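Local coordinates for DUF5012 domain-containing protein (Bacteroides thetaiotaomicron, PDB 5FQ8) that is of unknown function but, as a Bacteroides lipoprotein with an Ig-like domain and a family-specific C-terminal beta domain, probably works at the cell envelope, at residues P36-E41 with E49-K54; S56-V59 with I64-L67; V68-N73 with A78-R83. All coordinates share one frame; numbering follows the deposited sequence.

Contact 1 of 3, residues P36-E41 with E49-K54; sequences PGYYAE and ESVQIK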
loop_
_atom_site.group_PDB
_atom_site.type_symbol
_atom_site.label_atom_id
_atom_site.label_comp_id
_atom_site.label_asym_id
_atom_site.label_seq_id
_atom_site.Cartn_x
_atom_site.Cartn_y
_atom_site.Cartn_z
ATOM N N PRO G 36 39.493 -51.649 -10.789
ATOM C CA PRO G 36 39.755 -50.367 -10.112
ATOM C C PRO G 36 38.870 -50.102 -8.910
ATOM O O PRO G 36 39.315 -49.433 -7.971
ATOM C CB PRO G 36 39.513 -49.341 -11.221
ATOM C CG PRO G 36 39.722 -50.087 -12.479
ATOM C CD PRO G 36 39.210 -51.464 -12.216
ATOM N N GLY G 37 37.634 -50.579 -8.909
ATOM C CA GLY G 37 36.754 -50.476 -7.763
ATOM C C GLY G 37 35.487 -49.696 -8.069
ATOM O O GLY G 37 35.353 -49.030 -9.092
ATOM N N TYR G 38 34.556 -49.787 -7.130
ATOM C CA TYR G 38 33.271 -49.111 -7.246
ATOM C C TYR G 38 32.598 -49.131 -5.883
ATOM O O TYR G 38 32.942 -49.940 -5.017
ATOM C CB TYR G 38 32.377 -49.775 -8.294
ATOM C CG TYR G 38 32.297 -51.264 -8.124
ATOM C CD1 TYR G 38 31.356 -51.833 -7.292
ATOM C CD2 TYR G 38 33.178 -52.100 -8.785
ATOM C CE1 TYR G 38 31.295 -53.185 -7.125
ATOM C CE2 TYR G 38 33.120 -53.449 -8.627
ATOM C CZ TYR G 38 32.178 -53.990 -7.798
ATOM O OH TYR G 38 32.123 -55.349 -7.642
ATOM N N TYR G 39 31.633 -48.232 -5.706
ATOM C CA TYR G 39 30.876 -48.141 -4.465
ATOM C C TYR G 39 29.392 -48.026 -4.767
ATOM O O TYR G 39 28.987 -47.227 -5.614
ATOM C CB TYR G 39 31.330 -46.939 -3.629
ATOM C CG TYR G 39 30.465 -46.703 -2.420
ATOM C CD1 TYR G 39 30.594 -47.491 -1.292
ATOM C CD2 TYR G 39 29.512 -45.701 -2.413
ATOM C CE1 TYR G 39 29.802 -47.287 -0.189
ATOM C CE2 TYR G 39 28.715 -45.487 -1.316
ATOM C CZ TYR G 39 28.864 -46.283 -0.206
ATOM O OH TYR G 39 28.070 -46.072 0.894
ATOM N N ALA G 40 28.583 -48.808 -4.062
ATOM C CA ALA G 40 27.140 -48.807 -4.261
ATOM C C ALA G 40 26.440 -48.661 -2.921
ATOM O O ALA G 40 26.740 -49.390 -1.973
ATOM C CB ALA G 40 26.665 -50.079 -4.966
ATOM N N GLU G 41 25.492 -47.737 -2.858
ATOM C CA GLU G 41 24.784 -47.415 -1.635
ATOM C C GLU G 41 23.287 -47.513 -1.870
ATOM O O GLU G 41 22.795 -47.223 -2.965
ATOM C CB GLU G 41 25.136 -46.006 -1.162
ATOM C CG GLU G 41 24.884 -45.719 0.298
ATOM C CD GLU G 41 25.202 -44.288 0.645
ATOM O OE1 GLU G 41 24.457 -43.390 0.201
ATOM O OE2 GLU G 41 26.210 -44.059 1.342
ATOM N N GLU G 49 28.677 -55.053 -2.396
ATOM C CA GLU G 49 28.823 -56.459 -2.715
ATOM C C GLU G 49 27.727 -56.968 -3.641
ATOM O O GLU G 49 27.805 -58.118 -4.083
ATOM C CB GLU G 49 28.849 -57.273 -1.420
ATOM C CG GLU G 49 27.579 -57.169 -0.572
ATOM C CD GLU G 49 27.488 -55.892 0.263
ATOM O OE1 GLU G 49 28.051 -54.849 -0.136
ATOM O OE2 GLU G 49 26.847 -55.935 1.332
ATOM N N SER G 50 26.721 -56.152 -3.952
ATOM C CA SER G 50 25.597 -56.592 -4.763
ATOM C C SER G 50 25.739 -56.233 -6.227
ATOM O O SER G 50 24.895 -56.632 -7.030
ATOM C CB SER G 50 24.292 -55.997 -4.235
ATOM O OG SER G 50 23.957 -56.560 -2.982
ATOM N N VAL G 51 26.769 -55.483 -6.590
ATOM C CA VAL G 51 26.905 -55.023 -7.960
ATOM C C VAL G 51 27.159 -56.221 -8.853
ATOM O O VAL G 51 27.970 -57.094 -8.529
ATOM C CB VAL G 51 28.039 -53.993 -8.073
ATOM C CG1 VAL G 51 28.245 -53.579 -9.515
ATOM C CG2 VAL G 51 27.758 -52.774 -7.199
ATOM N N GLN G 52 26.449 -56.283 -9.963
ATOM C CA GLN G 52 26.694 -57.291 -10.976
ATOM C C GLN G 52 27.551 -56.682 -12.074
ATOM O O GLN G 52 27.478 -55.480 -12.341
ATOM C CB GLN G 52 25.376 -57.823 -11.552
ATOM C CG GLN G 52 24.431 -58.429 -10.511
ATOM C CD GLN G 52 23.012 -58.662 -11.029
ATOM O OE1 GLN G 52 22.748 -58.574 -12.230
ATOM N NE2 GLN G 52 22.091 -58.962 -10.114
ATOM N N ILE G 53 28.390 -57.512 -12.690
ATOM C CA ILE G 53 29.261 -57.079 -13.777
ATOM C C ILE G 53 29.095 -58.020 -14.954
ATOM O O ILE G 53 29.389 -59.213 -14.838
ATOM C CB ILE G 53 30.732 -57.035 -13.355
ATOM C CG1 ILE G 53 30.897 -56.220 -12.086
ATOM C CG2 ILE G 53 31.552 -56.408 -14.441
ATOM C CD1 ILE G 53 32.284 -56.292 -11.541
ATOM N N LYS G 54 28.660 -57.483 -16.091
ATOM C CA LYS G 54 28.525 -58.260 -17.319
ATOM C C LYS G 54 29.678 -57.938 -18.260
ATOM O O LYS G 54 29.966 -56.766 -18.522
ATOM C CB LYS G 54 27.178 -57.989 -17.995
ATOM C CG LYS G 54 25.985 -58.634 -17.270
ATOM C CD LYS G 54 24.630 -58.121 -17.771
ATOM C CE LYS G 54 23.460 -58.800 -17.046
ATOM N NZ LYS G 54 23.458 -60.273 -17.251
#

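Contact 2 of 3, residues S56-V59 with I64-L67; sequences SVDV and IYNL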
loop_
_atom_site.group_PDB
_atom_site.type_symbol
_atom_site.label_atom_id
_atom_site.label_comp_id
_atom_site.label_asym_id
_atom_site.label_seq_id
_atom_site.Cartn_x
_atom_site.Cartn_y
_atom_site.Cartn_z
ATOM N N SER G 56 33.728 -59.694 -19.845
ATOM C CA SER G 56 35.000 -60.244 -19.390
ATOM C C SER G 56 36.130 -59.660 -20.213
ATOM O O SER G 56 35.946 -59.288 -21.373
ATOM C CB SER G 56 35.060 -61.770 -19.484
ATOM O OG SER G 56 36.394 -62.223 -19.322
ATOM N N VAL G 57 37.303 -59.592 -19.602
ATOM C CA VAL G 57 38.486 -59.023 -20.222
ATOM C C VAL G 57 39.458 -60.160 -20.463
ATOM O O VAL G 57 40.016 -60.724 -19.515
ATOM C CB VAL G 57 39.119 -57.934 -19.350
ATOM C CG1 VAL G 57 40.376 -57.430 -19.999
ATOM C CG2 VAL G 57 38.144 -56.803 -19.138
ATOM N N ASP G 58 39.664 -60.499 -21.731
ATOM C CA ASP G 58 40.621 -61.533 -22.113
ATOM C C ASP G 58 41.951 -60.846 -22.366
ATOM O O ASP G 58 42.199 -60.332 -23.454
ATOM C CB ASP G 58 40.133 -62.292 -23.338
ATOM C CG ASP G 58 40.986 -63.483 -23.655
ATOM O OD1 ASP G 58 41.885 -63.805 -22.852
ATOM O OD2 ASP G 58 40.738 -64.110 -24.703
ATOM N N VAL G 59 42.809 -60.820 -21.349
ATOM C CA VAL G 59 44.057 -60.091 -21.487
ATOM C C VAL G 59 44.993 -60.755 -22.481
ATOM O O VAL G 59 45.917 -60.106 -22.979
ATOM C CB VAL G 59 44.740 -59.935 -20.117
ATOM C CG1 VAL G 59 43.883 -59.093 -19.207
ATOM C CG2 VAL G 59 44.988 -61.293 -19.498
ATOM N N ILE G 64 38.790 -55.148 -27.905
ATOM C CA ILE G 64 38.025 -54.241 -27.059
ATOM C C ILE G 64 37.081 -55.060 -26.193
ATOM O O ILE G 64 36.299 -55.870 -26.706
ATOM C CB ILE G 64 37.237 -53.220 -27.890
ATOM C CG1 ILE G 64 38.156 -52.507 -28.874
ATOM C CG2 ILE G 64 36.575 -52.215 -26.980
ATOM C CD1 ILE G 64 37.437 -51.475 -29.709
ATOM N N TYR G 65 37.138 -54.828 -24.885
ATOM C CA TYR G 65 36.312 -55.535 -23.920
ATOM C C TYR G 65 35.523 -54.516 -23.121
ATOM O O TYR G 65 36.107 -53.605 -22.527
ATOM C CB TYR G 65 37.170 -56.402 -23.003
ATOM C CG TYR G 65 37.884 -57.497 -23.737
ATOM C CD1 TYR G 65 37.243 -58.689 -24.039
ATOM C CD2 TYR G 65 39.191 -57.334 -24.153
ATOM C CE1 TYR G 65 37.888 -59.691 -24.718
ATOM C CE2 TYR G 65 39.848 -58.334 -24.837
ATOM C CZ TYR G 65 39.191 -59.508 -25.116
ATOM O OH TYR G 65 39.845 -60.502 -25.799
ATOM N N ASN G 66 34.200 -54.668 -23.116
ATOM C CA ASN G 66 33.302 -53.799 -22.364
ATOM C C ASN G 66 32.772 -54.530 -21.139
ATOM O O ASN G 66 32.292 -55.663 -21.247
ATOM C CB ASN G 66 32.131 -53.342 -23.230
ATOM C CG ASN G 66 32.553 -52.399 -24.319
ATOM O OD1 ASN G 66 32.517 -51.188 -24.147
ATOM N ND2 ASN G 66 32.954 -52.949 -25.455
ATOM N N LEU G 67 32.849 -53.876 -19.984
ATOM C CA LEU G 67 32.300 -54.386 -18.737
ATOM C C LEU G 67 31.185 -53.462 -18.291
ATOM O O LEU G 67 31.352 -52.242 -18.295
ATOM C CB LEU G 67 33.370 -54.471 -17.660
ATOM C CG LEU G 67 34.626 -55.275 -17.956
ATOM C CD1 LEU G 67 35.815 -54.586 -17.334
ATOM C CD2 LEU G 67 34.489 -56.662 -17.398
#

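Contact 3 of 3, residues V68-N73 with A78-R83; sequences VYAAYN and AKTFTR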
loop_
_atom_site.group_PDB
_atom_site.type_symbol
_atom_site.label_atom_id
_atom_site.label_comp_id
_atom_site.label_asym_id
_atom_site.label_seq_id
_atom_site.Cartn_x
_atom_site.Cartn_y
_atom_site.Cartn_z
ATOM N N VAL G 68 30.048 -54.037 -17.920
ATOM C CA VAL G 68 28.890 -53.268 -17.478
ATOM C C VAL G 68 28.670 -53.534 -15.998
ATOM O O VAL G 68 28.495 -54.683 -15.584
ATOM C CB VAL G 68 27.641 -53.606 -18.300
ATOM C CG1 VAL G 68 26.427 -52.932 -17.700
ATOM C CG2 VAL G 68 27.831 -53.140 -19.710
ATOM N N TYR G 69 28.694 -52.470 -15.208
ATOM C CA TYR G 69 28.489 -52.540 -13.770
ATOM C C TYR G 69 27.078 -52.082 -13.445
ATOM O O TYR G 69 26.620 -51.057 -13.959
ATOM C CB TYR G 69 29.491 -51.655 -13.030
ATOM C CG TYR G 69 30.937 -52.011 -13.203
ATOM C CD1 TYR G 69 31.634 -51.626 -14.332
ATOM C CD2 TYR G 69 31.623 -52.690 -12.215
ATOM C CE1 TYR G 69 32.960 -51.927 -14.481
ATOM C CE2 TYR G 69 32.947 -52.991 -12.360
ATOM C CZ TYR G 69 33.606 -52.609 -13.495
ATOM O OH TYR G 69 34.927 -52.915 -13.634
ATOM N N ALA G 70 26.396 -52.822 -12.581
ATOM C CA ALA G 70 25.031 -52.452 -12.243
ATOM C C ALA G 70 24.682 -52.917 -10.839
ATOM O O ALA G 70 25.154 -53.952 -10.367
ATOM C CB ALA G 70 24.036 -53.034 -13.250
ATOM N N ALA G 71 23.843 -52.140 -10.187
ATOM C CA ALA G 71 23.295 -52.490 -8.892
ATOM C C ALA G 71 21.798 -52.277 -8.957
ATOM O O ALA G 71 21.319 -51.393 -9.668
ATOM C CB ALA G 71 23.900 -51.653 -7.776
ATOM N N TYR G 72 21.057 -53.085 -8.214
ATOM C CA TYR G 72 19.620 -53.146 -8.401
ATOM C C TYR G 72 18.864 -52.813 -7.124
ATOM O O TYR G 72 19.312 -53.096 -6.012
ATOM C CB TYR G 72 19.201 -54.515 -8.908
ATOM C CG TYR G 72 19.632 -54.797 -10.330
ATOM C CD1 TYR G 72 18.909 -54.297 -11.403
ATOM C CD2 TYR G 72 20.755 -55.566 -10.600
ATOM C CE1 TYR G 72 19.289 -54.549 -12.699
ATOM C CE2 TYR G 72 21.141 -55.820 -11.895
ATOM C CZ TYR G 72 20.405 -55.306 -12.941
ATOM O OH TYR G 72 20.776 -55.551 -14.239
ATOM N N ASN G 73 17.706 -52.199 -7.330
ATOM C CA ASN G 73 16.768 -51.798 -6.299
ATOM C C ASN G 73 16.000 -53.010 -5.788
ATOM O O ASN G 73 16.200 -54.143 -6.227
ATOM C CB ASN G 73 15.808 -50.770 -6.885
ATOM C CG ASN G 73 15.100 -49.971 -5.847
ATOM O OD1 ASN G 73 13.882 -49.881 -5.850
ATOM N ND2 ASN G 73 15.859 -49.365 -4.955
ATOM N N ALA G 78 17.487 -49.969 -11.517
ATOM C CA ALA G 78 18.928 -50.119 -11.622
ATOM C C ALA G 78 19.594 -48.787 -11.899
ATOM O O ALA G 78 19.004 -47.896 -12.509
ATOM C CB ALA G 78 19.302 -51.089 -12.733
ATOM N N LYS G 79 20.836 -48.668 -11.441
ATOM C CA LYS G 79 21.768 -47.669 -11.938
ATOM C C LYS G 79 23.002 -48.398 -12.442
ATOM O O LYS G 79 23.389 -49.436 -11.901
ATOM C CB LYS G 79 22.141 -46.643 -10.872
ATOM C CG LYS G 79 20.954 -45.934 -10.244
ATOM C CD LYS G 79 21.112 -44.418 -10.249
ATOM C CE LYS G 79 22.465 -43.999 -9.689
ATOM N NZ LYS G 79 22.681 -42.528 -9.717
ATOM N N THR G 80 23.611 -47.863 -13.492
ATOM C CA THR G 80 24.678 -48.578 -14.168
ATOM C C THR G 80 25.745 -47.615 -14.654
ATOM O O THR G 80 25.497 -46.421 -14.822
ATOM C CB THR G 80 24.137 -49.367 -15.351
ATOM O OG1 THR G 80 25.146 -50.267 -15.808
ATOM C CG2 THR G 80 23.766 -48.424 -16.476
ATOM N N PHE G 81 26.945 -48.157 -14.874
ATOM C CA PHE G 81 28.017 -47.431 -15.545
ATOM C C PHE G 81 28.863 -48.425 -16.329
ATOM O O PHE G 81 28.872 -49.621 -16.039
ATOM C CB PHE G 81 28.868 -46.602 -14.562
ATOM C CG PHE G 81 29.708 -47.409 -13.604
ATOM C CD1 PHE G 81 30.950 -47.888 -13.975
ATOM C CD2 PHE G 81 29.293 -47.617 -12.310
ATOM C CE1 PHE G 81 31.735 -48.602 -13.089
ATOM C CE2 PHE G 81 30.075 -48.328 -11.423
ATOM C CZ PHE G 81 31.299 -48.821 -11.817
ATOM N N THR G 82 29.563 -47.921 -17.344
ATOM C CA THR G 82 30.377 -48.751 -18.225
ATOM C C THR G 82 31.857 -48.476 -18.034
ATOM O O THR G 82 32.262 -47.331 -17.828
ATOM C CB THR G 82 30.048 -48.518 -19.696
ATOM O OG1 THR G 82 28.640 -48.346 -19.853
ATOM C CG2 THR G 82 30.499 -49.711 -20.512
ATOM N N ARG G 83 32.659 -49.529 -18.134
ATOM C CA ARG G 83 34.107 -49.414 -18.162
ATOM C C ARG G 83 34.625 -50.225 -19.337
ATOM O O ARG G 83 34.289 -51.404 -19.473
ATOM C CB ARG G 83 34.727 -49.896 -16.855
ATOM C CG ARG G 83 36.202 -49.607 -16.734
ATOM C CD ARG G 83 36.694 -50.100 -15.409
ATOM N NE ARG G 83 36.589 -49.079 -14.376
ATOM C CZ ARG G 83 36.334 -49.344 -13.102
ATOM N NH1 ARG G 83 36.130 -50.591 -12.716
ATOM N NH2 ARG G 83 36.273 -48.370 -12.219
#

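Contact 1 of 3, residues P36-E41 with E49-K54
The Tyr38 ring runs alongside Val51, the two side chains pointing opposite ways, with CE1 of the ring 3.5 Å from Val51 CB. The ring comes to this place because Tyr38 CG stands between its own backbone N and carbonyl carbon (chi1 49°), a torsion that carries the phenol out toward residues 49-54. Val51 meets it obliquely. Its CG2 branch, which lies anti to the carbonyl carbon, is wedged between two partners, 3.6 Å from Tyr38 CE1 and 3.7 Å from Ala40 CB; CG1, beside the carbonyl carbon, brushes the same ring carbon more loosely. At the phenol end of Tyr38 the extended chain of Ile53 (chi2 173°) brings only its terminal methyl, with Ile53 CD1 4.0 Å from Tyr38 OH and 4.2 Å from Tyr38 CE2. No hydrogen bond joins the segments, as befits the interior of a beta sandwich: strand 38-42 belongs to one sheet of the Ig-like domain, while Ile53 lies on strand 52-54, an outer strand of the other, and Val51 sits just ahead of that strand, so the two segments meet through side chains. Within the same interior Tyr38 also reaches Phe81 and inclines its ring to that of Tyr69, while Ala40 and Val51 both touch Leu17. Tyr39 points the other way, off this interface, and its OH donates to Glu41 OE2 at 2.8 Å, two residues along the same strand; the bond reaches the anti side of the carboxylate, 28° out of its plane. Ala40 N donates to Thr48 OG1, in the connection that leads to residues 49-54.

Contact 2 of 3, residues S56-V59 with I64-L67
Tyr65 lies over the backbone of Val57 and Asp58, in what has the form of a tyrosine corner, a motif of Greek-key beta domains: a tyrosine near the start of strand 63-72 folds back on the connection leading into it, and its OH bonds to the main-chain O of Thr61, four residues earlier. Over the ring face, Asp58 N sits 3.5 Å above the plane of Tyr65, over its centre, and Val57 CA makes a CH-pi contact on the same ring, 4.2 Å from the centroid and 26° off the normal. With CG anti to its carbonyl carbon (chi1 -64°), Tyr65 swings the ring across this backbone. The polar ends find partners within the loop. Asp58 OD2 bonds to Thr61 OG1 and OD1 weakly to Asn60 N, the carboxylate standing at 63° to the tyrosine plane. Thr61 thus bonds to both side chains, through O to Tyr65 and through OG1 to Asp58. The apolar contacts continue toward the sheet, where Val57 also touches Val85. Val57 CG2 lies 4.0 Å from Tyr65 CB, and the Val57 side chain runs roughly perpendicular to that of Leu67, with Val57 CG2 3.7 Å from Leu67 CD1.

Contact 3 of 3, residues V68-N73 with A78-R83
Tyr69 and Phe81 pair through both backbone and rings in the antiparallel hairpin of strands 63-72 and 78-87. Tyr69 N donates to Phe81 O at 3.0 Å, almost straight on to the carbonyl, and Tyr69 O accepts Phe81 N at 3.1 Å from a donor tilted out of the carbonyl plane. Thr80 OG1 also lies against Tyr69 O, but too close for that bond to be trusted. The next hydrogen-bonded pair is Ala71 with Lys79: Ala71 N donates to Lys79 O at 3.2 Å and Lys79 N to Ala71 O at 3.3 Å. On the face of the sheet that carries Tyr69 and Phe81, the two ring planes are only 14° from parallel but so displaced that they hardly overlap, and Tyr69 CB sits over the Phe81 face. The phenol ends at a charged cluster: Tyr69 OH bonds to Glu35 OE1 and takes a weak bond from Arg83 NH1 (2.8 Å), which is salt-bridged to Glu35 OE2, while Arg83 NE is satisfied by Asp22 O. A phenylalanine here would probably leave Glu35 OE1 without its hydroxyl partner and Arg83 freer to turn. Strand 52-54 flanks strand 63-72, strand 24-27 runs parallel beyond strand 78-87, and strand 10-19 of the facing sheet packs on Ala71 and Phe81.

All three contacts belong to the Ig-like domain and follow one another along the chain, each closing before the next opens. Contacts 1 and 3 have centres about 8 Å apart, while the centre of contact 2 lies about 17 Å from each. All three reach the four-stranded mixed sheet, contact 1 with one segment only: its strand 52-54 pairs with strand 63-72 through Gln52 N to Ala70 O (2.7 Å), and strand 63-72 serves both contacts 2 and 3, where Leu67 N meets Arg83 O at 2.9 Å. Contact 3 pairs the two central strands of that sheet, contact 1 joins it to the opposing one, and contact 2 lays the loop between strands 52-54 and 63-72 against the start of the latter.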